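Bifunctional endomannanase/endoglucanase (Caldanaerobius polysaccharolyticus, PDB 3W0K) probably hydrolyses internal beta-linkages of mannan and cellulose-type polysaccharides, as a family 5 glycoside hydrolase built on a beta/alpha barrel. Local coordinates at residues A[109-114]-A[156-161]; A[117-122]-A[163-168]. All blocks are in the same frame, centred on the assembly; numbering follows the deposited sequence.

Interaction 1 of 2, residues A[109-114]-A[156-161]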
ATOM      1  N   ASP A 109      11.762   7.225 -18.124  1.00  9.55           N
ATOM      2  CA  ASP A 109      11.664   8.668 -18.334  1.00 10.50           C
ATOM      3  C   ASP A 109      10.240   9.141 -18.045  1.00 10.52           C
ATOM      4  O   ASP A 109      10.043  10.200 -17.447  1.00 10.69           O
ATOM      5  CB  ASP A 109      12.056   9.045 -19.769  1.00  9.38           C
ATOM      6  CG  ASP A 109      13.552   8.941 -20.023  1.00 12.40           C
ATOM      7  OD1 ASP A 109      14.334   8.786 -19.060  1.00 12.93           O
ATOM      8  OD2 ASP A 109      13.951   9.026 -21.205  1.00 12.11           O
ATOM      9  N   GLY A 110       9.255   8.350 -18.470  1.00  9.26           N
ATOM     10  CA  GLY A 110       7.860   8.691 -18.238  1.00  9.96           C
ATOM     11  C   GLY A 110       7.523   8.658 -16.758  1.00 10.03           C
ATOM     12  O   GLY A 110       6.800   9.517 -16.259  1.00 10.78           O
ATOM     13  N   PHE A 111       8.070   7.663 -16.065  1.00  9.59           N
ATOM     14  CA  PHE A 111       7.871   7.465 -14.630  1.00  9.51           C
ATOM     15  C   PHE A 111       8.443   8.645 -13.847  1.00  8.85           C
ATOM     16  O   PHE A 111       7.767   9.217 -12.991  1.00  9.60           O
ATOM     17  CB  PHE A 111       8.568   6.164 -14.212  1.00  8.69           C
ATOM     18  CG  PHE A 111       8.489   5.858 -12.741  1.00  7.57           C
ATOM     19  CD1 PHE A 111       7.293   5.440 -12.167  1.00  9.06           C
ATOM     20  CD2 PHE A 111       9.627   5.926 -11.941  1.00  7.75           C
ATOM     21  CE1 PHE A 111       7.235   5.088 -10.822  1.00  8.29           C
ATOM     22  CE2 PHE A 111       9.578   5.575 -10.590  1.00  9.08           C
ATOM     23  CZ  PHE A 111       8.380   5.154 -10.030  1.00  8.80           C
ATOM     24  N   VAL A 112       9.694   8.993 -14.137  1.00  8.95           N
ATOM     25  CA  VAL A 112      10.352  10.111 -13.469  1.00  9.71           C
ATOM     26  C   VAL A 112       9.594  11.413 -13.747  1.00 10.64           C
ATOM     27  O   VAL A 112       9.392  12.222 -12.839  1.00 11.94           O
ATOM     28  CB  VAL A 112      11.838  10.224 -13.904  1.00  8.07           C
ATOM     29  CG1 VAL A 112      12.475  11.501 -13.345  1.00 10.30           C
ATOM     30  CG2 VAL A 112      12.607   9.005 -13.417  1.00  9.78           C
ATOM     31  N   TYR A 113       9.138  11.585 -14.986  1.00 11.13           N
ATOM     32  CA  TYR A 113       8.389  12.778 -15.376  1.00 12.04           C
ATOM     33  C   TYR A 113       7.095  12.907 -14.570  1.00 12.64           C
ATOM     34  O   TYR A 113       6.747  14.006 -14.134  1.00 11.95           O
ATOM     35  CB  TYR A 113       8.090  12.750 -16.878  1.00 12.10           C
ATOM     36  CG  TYR A 113       7.118  13.810 -17.350  1.00 13.02           C
ATOM     37  CD1 TYR A 113       7.491  15.152 -17.414  1.00 15.64           C
ATOM     38  CD2 TYR A 113       5.822  13.467 -17.734  1.00 14.55           C
ATOM     39  CE1 TYR A 113       6.594  16.127 -17.847  1.00 16.06           C
ATOM     40  CE2 TYR A 113       4.921  14.432 -18.168  1.00 16.38           C
ATOM     41  CZ  TYR A 113       5.311  15.756 -18.222  1.00 17.15           C
ATOM     42  OH  TYR A 113       4.408  16.708 -18.637  1.00 19.71           O
ATOM     43  N   GLN A 114       6.400  11.786 -14.362  1.00 12.64           N
ATOM     44  CA  GLN A 114       5.151  11.771 -13.592  1.00 14.81           C
ATOM     45  C   GLN A 114       5.418  12.299 -12.191  1.00 13.51           C
ATOM     46  O   GLN A 114       4.689  13.155 -11.686  1.00 12.49           O
ATOM     47  CB  GLN A 114       4.610  10.344 -13.439  1.00 18.90           C
ATOM     48  CG  GLN A 114       4.424   9.560 -14.716  1.00 25.45           C
ATOM     49  CD  GLN A 114       3.258  10.038 -15.538  1.00 26.77           C
ATOM     50  OE1 GLN A 114       3.435  10.626 -16.602  1.00 30.48           O
ATOM     51  NE2 GLN A 114       2.052   9.768 -15.061  1.00 26.44           N
ATOM     52  N   ILE A 156      16.809   5.633  -6.972  1.00 10.35           N
ATOM     53  CA  ILE A 156      17.722   6.742  -6.697  1.00 10.79           C
ATOM     54  C   ILE A 156      17.525   7.879  -7.702  1.00 10.99           C
ATOM     55  O   ILE A 156      17.478   9.051  -7.319  1.00 11.25           O
ATOM     56  CB  ILE A 156      19.189   6.253  -6.675  1.00  9.88           C
ATOM     57  CG1 ILE A 156      19.415   5.369  -5.442  1.00 13.20           C
ATOM     58  CG2 ILE A 156      20.152   7.439  -6.647  1.00 12.17           C
ATOM     59  CD1 ILE A 156      20.727   4.609  -5.459  1.00 14.18           C
ATOM     60  N   ARG A 157      17.347   7.532  -8.975  1.00  9.76           N
ATOM     61  CA  ARG A 157      17.127   8.542 -10.005  1.00  9.29           C
ATOM     62  C   ARG A 157      15.837   9.316  -9.721  1.00  9.71           C
ATOM     63  O   ARG A 157      15.806  10.541  -9.806  1.00  9.90           O
ATOM     64  CB  ARG A 157      17.033   7.899 -11.394  1.00 10.29           C
ATOM     65  CG  ARG A 157      16.747   8.920 -12.483  1.00 12.42           C
ATOM     66  CD  ARG A 157      16.441   8.306 -13.835  1.00 11.16           C
ATOM     67  NE  ARG A 157      16.014   9.353 -14.759  1.00 11.99           N
ATOM     68  CZ  ARG A 157      15.407   9.147 -15.923  1.00 12.27           C
ATOM     69  NH1 ARG A 157      15.145   7.911 -16.341  1.00 12.45           N
ATOM     70  NH2 ARG A 157      15.019  10.186 -16.651  1.00 12.78           N
ATOM     71  N   THR A 158      14.781   8.587  -9.374  1.00  9.55           N
ATOM     72  CA  THR A 158      13.481   9.189  -9.095  1.00  9.19           C
ATOM     73  C   THR A 158      13.507  10.065  -7.844  1.00  9.97           C
ATOM     74  O   THR A 158      12.977  11.177  -7.852  1.00 10.84           O
ATOM     75  CB  THR A 158      12.396   8.101  -8.973  1.00  9.42           C
ATOM     76  OG1 THR A 158      12.433   7.269 -10.140  1.00 10.24           O
ATOM     77  CG2 THR A 158      11.012   8.732  -8.875  1.00 10.90           C
ATOM     78  N   VAL A 159      14.139   9.563  -6.787  1.00  9.41           N
ATOM     79  CA  VAL A 159      14.258  10.289  -5.524  1.00  9.98           C
ATOM     80  C   VAL A 159      15.027  11.595  -5.727  1.00 10.12           C
ATOM     81  O   VAL A 159      14.626  12.646  -5.222  1.00 11.32           O
ATOM     82  CB  VAL A 159      14.946   9.419  -4.449  1.00 10.33           C
ATOM     83  CG1 VAL A 159      15.384  10.265  -3.260  1.00 10.26           C
ATOM     84  CG2 VAL A 159      13.986   8.330  -3.979  1.00 10.69           C
ATOM     85  N   GLU A 160      16.113  11.531  -6.495  1.00 10.12           N
ATOM     86  CA  GLU A 160      16.913  12.720  -6.765  1.00 10.39           C
ATOM     87  C   GLU A 160      16.141  13.738  -7.603  1.00 11.60           C
ATOM     88  O   GLU A 160      16.248  14.946  -7.379  1.00 12.48           O
ATOM     89  CB  GLU A 160      18.227  12.337  -7.448  1.00 12.34           C
ATOM     90  CG  GLU A 160      19.213  11.645  -6.505  1.00 16.80           C
ATOM     91  CD  GLU A 160      20.537  11.281  -7.164  1.00 20.63           C
ATOM     92  OE1 GLU A 160      20.671  11.436  -8.397  1.00 24.65           O
ATOM     93  OE2 GLU A 160      21.448  10.829  -6.437  1.00 23.93           O
ATOM     94  N   ALA A 161      15.335  13.248  -8.542  1.00 10.96           N
ATOM     95  CA  ALA A 161      14.538  14.126  -9.395  1.00 10.11           C
ATOM     96  C   ALA A 161      13.477  14.858  -8.571  1.00 11.33           C
ATOM     97  O   ALA A 161      13.247  16.052  -8.759  1.00 12.31           O
ATOM     98  CB  ALA A 161      13.886  13.328 -10.516  1.00  9.91           C
TER
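Asp109 and Arg157 meet at the outer side of two neighbouring helices, where a single carboxylate oxygen takes both terminal nitrogens of the guanidinium. OD1 of Asp109 lies 2.9 Å from NH2 of Arg157 and 3.0 Å from NH1, close to the guanidinium plane, while the carboxylate is turned almost perpendicular to it (89°). The two N-H groups thus converge on one atom instead of pairing with two oxygens, and the other oxygen, OD2, is held by a salt bridge to Lys105. Arg157 reaches across with its chain extended from CG to NE, and CG2 of Val112 lies over one face of its guanidinium, 3.7 Å from NE. Further along the pair, CG1 of Val112 packs against CB of Ala161 at 3.7 Å. Thr158 presents OG1 to the edge of the Phe111 ring, 3.4 Å from CE2; this hydroxyl is also hydrogen-bonded to Leu154 O, one turn back in its own helix. Trp115 meets the Phe111 ring edge-to-face and also touches Thr158. The axes of 109-114 and 156-161 pass 9.6 Å apart at a crossing angle of -31°; the contact joins helices 105-121 and 148-165, consecutive outer helices of the (beta/alpha)8 barrel that follow strands 78-83 and 130-133.

Interaction 2 of 2, residues A[117-122]-A[163-168]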
ATOM      1  N   LEU A 117       6.128  15.935 -12.010  1.00 10.82           N
ATOM      2  CA  LEU A 117       4.878  16.684 -12.142  1.00 10.96           C
ATOM      3  C   LEU A 117       4.243  16.878 -10.771  1.00 11.18           C
ATOM      4  O   LEU A 117       3.879  17.994 -10.403  1.00 10.40           O
ATOM      5  CB  LEU A 117       3.889  15.947 -13.045  1.00 13.85           C
ATOM      6  CG  LEU A 117       4.124  15.941 -14.552  1.00 16.65           C
ATOM      7  CD1 LEU A 117       3.084  15.048 -15.203  1.00 17.81           C
ATOM      8  CD2 LEU A 117       4.043  17.360 -15.102  1.00 20.35           C
ATOM      9  N   PHE A 118       4.129  15.791 -10.012  1.00 10.74           N
ATOM     10  CA  PHE A 118       3.541  15.860  -8.680  1.00  9.80           C
ATOM     11  C   PHE A 118       4.418  16.646  -7.713  1.00  9.65           C
ATOM     12  O   PHE A 118       3.910  17.397  -6.880  1.00 10.45           O
ATOM     13  CB  PHE A 118       3.245  14.454  -8.144  1.00  9.99           C
ATOM     14  CG  PHE A 118       2.157  13.743  -8.898  1.00 11.41           C
ATOM     15  CD1 PHE A 118       0.968  14.397  -9.215  1.00 11.68           C
ATOM     16  CD2 PHE A 118       2.323  12.423  -9.306  1.00 11.37           C
ATOM     17  CE1 PHE A 118      -0.037  13.747  -9.928  1.00 12.05           C
ATOM     18  CE2 PHE A 118       1.325  11.765 -10.018  1.00 12.62           C
ATOM     19  CZ  PHE A 118       0.143  12.426 -10.331  1.00 12.72           C
ATOM     20  N   ALA A 119       5.735  16.494  -7.835  1.00  9.84           N
ATOM     21  CA  ALA A 119       6.656  17.229  -6.971  1.00  9.07           C
ATOM     22  C   ALA A 119       6.468  18.729  -7.184  1.00 10.14           C
ATOM     23  O   ALA A 119       6.405  19.499  -6.222  1.00 11.03           O
ATOM     24  CB  ALA A 119       8.097  16.826  -7.259  1.00  9.51           C
ATOM     25  N   LYS A 120       6.349  19.138  -8.444  1.00 10.60           N
ATOM     26  CA  LYS A 120       6.151  20.548  -8.766  1.00 11.64           C
ATOM     27  C   LYS A 120       4.774  21.043  -8.340  1.00 11.22           C
ATOM     28  O   LYS A 120       4.648  22.109  -7.736  1.00 12.55           O
ATOM     29  CB  LYS A 120       6.324  20.797 -10.264  1.00 14.01           C
ATOM     30  CG  LYS A 120       7.760  20.750 -10.742  1.00 18.16           C
ATOM     31  CD  LYS A 120       7.871  21.231 -12.183  1.00 21.17           C
ATOM     32  CE  LYS A 120       7.290  20.229 -13.163  1.00 25.54           C
ATOM     33  NZ  LYS A 120       8.137  19.009 -13.248  1.00 26.97           N
ATOM     34  N   ARG A 121       3.749  20.248  -8.627  1.00 11.01           N
ATOM     35  CA  ARG A 121       2.380  20.623  -8.300  1.00 10.30           C
ATOM     36  C   ARG A 121       2.160  20.844  -6.809  1.00 11.07           C
ATOM     37  O   ARG A 121       1.485  21.792  -6.406  1.00 11.99           O
ATOM     38  CB  ARG A 121       1.399  19.564  -8.810  1.00 10.70           C
ATOM     39  CG  ARG A 121      -0.049  20.024  -8.805  1.00 11.12           C
ATOM     40  CD  ARG A 121      -0.970  18.954  -9.352  1.00 11.60           C
ATOM     41  NE  ARG A 121      -2.351  19.424  -9.432  1.00 12.34           N
ATOM     42  CZ  ARG A 121      -2.882  20.006 -10.503  1.00 12.79           C
ATOM     43  NH1 ARG A 121      -2.150  20.195 -11.595  1.00 14.71           N
ATOM     44  NH2 ARG A 121      -4.154  20.382 -10.491  1.00 13.75           N
ATOM     45  N   TYR A 122       2.764  19.989  -5.990  1.00 10.52           N
ATOM     46  CA  TYR A 122       2.577  20.082  -4.551  1.00  9.45           C
ATOM     47  C   TYR A 122       3.745  20.655  -3.760  1.00  9.38           C
ATOM     48  O   TYR A 122       3.778  20.544  -2.533  1.00 10.74           O
ATOM     49  CB  TYR A 122       2.154  18.715  -4.002  1.00 11.10           C
ATOM     50  CG  TYR A 122       0.911  18.182  -4.678  1.00 10.39           C
ATOM     51  CD1 TYR A 122      -0.293  18.889  -4.618  1.00 10.09           C
ATOM     52  CD2 TYR A 122       0.947  17.002  -5.426  1.00 10.27           C
ATOM     53  CE1 TYR A 122      -1.424  18.439  -5.288  1.00 11.46           C
ATOM     54  CE2 TYR A 122      -0.180  16.545  -6.101  1.00 10.62           C
ATOM     55  CZ  TYR A 122      -1.361  17.270  -6.029  1.00 11.12           C
ATOM     56  OH  TYR A 122      -2.475  16.839  -6.711  1.00 12.02           O
ATOM     57  N   ARG A 163      13.569  15.385  -5.244  1.00 11.48           N
ATOM     58  CA  ARG A 163      14.276  16.262  -4.312  1.00 12.73           C
ATOM     59  C   ARG A 163      14.873  17.517  -4.932  1.00 13.13           C
ATOM     60  O   ARG A 163      15.061  18.520  -4.239  1.00 13.65           O
ATOM     61  CB  ARG A 163      15.336  15.483  -3.538  1.00 14.27           C
ATOM     62  CG  ARG A 163      14.723  14.539  -2.522  1.00 13.47           C
ATOM     63  CD  ARG A 163      15.759  13.741  -1.760  1.00 13.78           C
ATOM     64  NE  ARG A 163      15.128  12.933  -0.716  1.00 13.61           N
ATOM     65  CZ  ARG A 163      15.689  11.879  -0.131  1.00 14.22           C
ATOM     66  NH1 ARG A 163      16.907  11.483  -0.480  1.00 15.06           N
ATOM     67  NH2 ARG A 163      15.026  11.217   0.806  1.00 15.69           N
ATOM     68  N   LYS A 164      15.191  17.464  -6.223  1.00 13.22           N
ATOM     69  CA  LYS A 164      15.739  18.633  -6.905  1.00 15.05           C
ATOM     70  C   LYS A 164      14.658  19.714  -6.965  1.00 14.96           C
ATOM     71  O   LYS A 164      14.948  20.909  -6.863  1.00 15.57           O
ATOM     72  CB  LYS A 164      16.201  18.265  -8.318  1.00 16.63           C
ATOM     73  CG  LYS A 164      16.815  19.425  -9.085  1.00 22.16           C
ATOM     74  CD  LYS A 164      17.389  18.973 -10.415  1.00 26.07           C
ATOM     75  CE  LYS A 164      17.945  20.154 -11.199  1.00 28.28           C
ATOM     76  NZ  LYS A 164      16.883  21.148 -11.531  1.00 30.58           N
ATOM     77  N   ILE A 165      13.408  19.277  -7.103  1.00 13.58           N
ATOM     78  CA  ILE A 165      12.260  20.178  -7.169  1.00 13.18           C
ATOM     79  C   ILE A 165      11.772  20.543  -5.766  1.00 13.86           C
ATOM     80  O   ILE A 165      11.575  21.721  -5.455  1.00 13.73           O
ATOM     81  CB  ILE A 165      11.106  19.538  -7.977  1.00 13.55           C
ATOM     82  CG1 ILE A 165      11.536  19.361  -9.435  1.00 13.43           C
ATOM     83  CG2 ILE A 165       9.837  20.385  -7.870  1.00 12.66           C
ATOM     84  CD1 ILE A 165      10.638  18.442 -10.236  1.00 13.62           C
ATOM     85  N   ASP A 166      11.589  19.530  -4.925  1.00 13.40           N
ATOM     86  CA  ASP A 166      11.132  19.737  -3.554  1.00 12.99           C
ATOM     87  C   ASP A 166      11.920  18.848  -2.592  1.00 12.68           C
ATOM     88  O   ASP A 166      11.554  17.697  -2.347  1.00 13.42           O
ATOM     89  CB  ASP A 166       9.629  19.451  -3.441  1.00 13.30           C
ATOM     90  CG  ASP A 166       9.072  19.761  -2.054  1.00 14.41           C
ATOM     91  OD1 ASP A 166       9.832  20.211  -1.171  1.00 13.29           O
ATOM     92  OD2 ASP A 166       7.860  19.551  -1.845  1.00 13.96           O
ATOM     93  N   PRO A 167      12.987  19.398  -1.989  1.00 13.73           N
ATOM     94  CA  PRO A 167      13.847  18.677  -1.044  1.00 13.88           C
ATOM     95  C   PRO A 167      13.134  18.238   0.232  1.00 13.65           C
ATOM     96  O   PRO A 167      13.620  17.362   0.948  1.00 16.05           O
ATOM     97  CB  PRO A 167      14.931  19.707  -0.709  1.00 15.96           C
ATOM     98  CG  PRO A 167      14.919  20.645  -1.864  1.00 20.06           C
ATOM     99  CD  PRO A 167      13.468  20.776  -2.185  1.00 15.19           C
ATOM    100  N   ASP A 168      11.986  18.851   0.511  1.00 13.35           N
ATOM    101  CA  ASP A 168      11.220  18.553   1.718  1.00 13.57           C
ATOM    102  C   ASP A 168      10.147  17.478   1.569  1.00 13.33           C
ATOM    103  O   ASP A 168       9.479  17.139   2.545  1.00 16.33           O
ATOM    104  CB  ASP A 168      10.570  19.832   2.256  1.00 15.17           C
ATOM    105  CG  ASP A 168      11.586  20.920   2.576  1.00 19.29           C
ATOM    106  OD1 ASP A 168      12.640  20.602   3.165  1.00 19.60           O
ATOM    107  OD2 ASP A 168      11.325  22.094   2.240  1.00 20.19           O
TER
HETATM  108  O   HOH W   1       6.212  18.267  -3.657  1.00 11.12           O
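Ala119 and Lys120 lie across from Asp166 and Ile165 near the C-terminal ends of helices 105-121 and 148-165, with CA atoms 6.2 Å apart for Ala119 and Asp166 and 6.3 Å for Lys120 and Ile165. Ile165 carries the apolar part of the contact. Its CG2, anti to the backbone N, meets the first helix at two neighbouring residues, 4.0 Å from CB of Ala119 and 3.6 Å from CG of Lys120. The longer branch of Ile165 brings CD1 to 3.7 Å from the same CG of Lys120. The lysine crosses the isoleucine obliquely and bends at chi3 and chi4 (-72° and -70°), and its NZ makes a weak hydrogen bond back to Glu116 O.

Beside this apolar contact, the polar link is made through water. One water donates to Ala119 O at 2.9 Å and to OD2 of Asp166 at 2.8 Å, spanning a gap that no direct hydrogen bond between these segments closes. The other carboxylate oxygen of Asp166, OD1, accepts from the backbone N of Asp168 at 3.1 Å, from above the carboxylate plane. This bond forms an Asx turn through Pro167, on the way to strand 170-174. Ala119 also touches Phe132 of strand 130-133. The contact joins the C-terminal ends of two successive outer helices of the (beta/alpha)8 barrel, from which the chain goes on to strands 130-133 and 170-174 respectively.

Two successive patches on one pair of barrel helices, with centres 11 Å apart, illustrate how the chemistry of a single interface changes along its length. Both contacts join helix 105-121 to helix 148-165. Interaction 1, partly buried, lies in the body of the pair, where buried Phe111, Val112 and Thr158 pack on the inner side and an Asp-Arg salt bridge lies toward the surface. Interaction 2, mostly buried but with exposed Lys120 at its edge, lies at the C-terminal ends, covers less surface (210 against 304 Å²) and has no direct hydrogen bond across it. There, apolar packing by one isoleucine is supplemented by a water bridge from a backbone carbonyl to an aspartate that also shapes the exit turn.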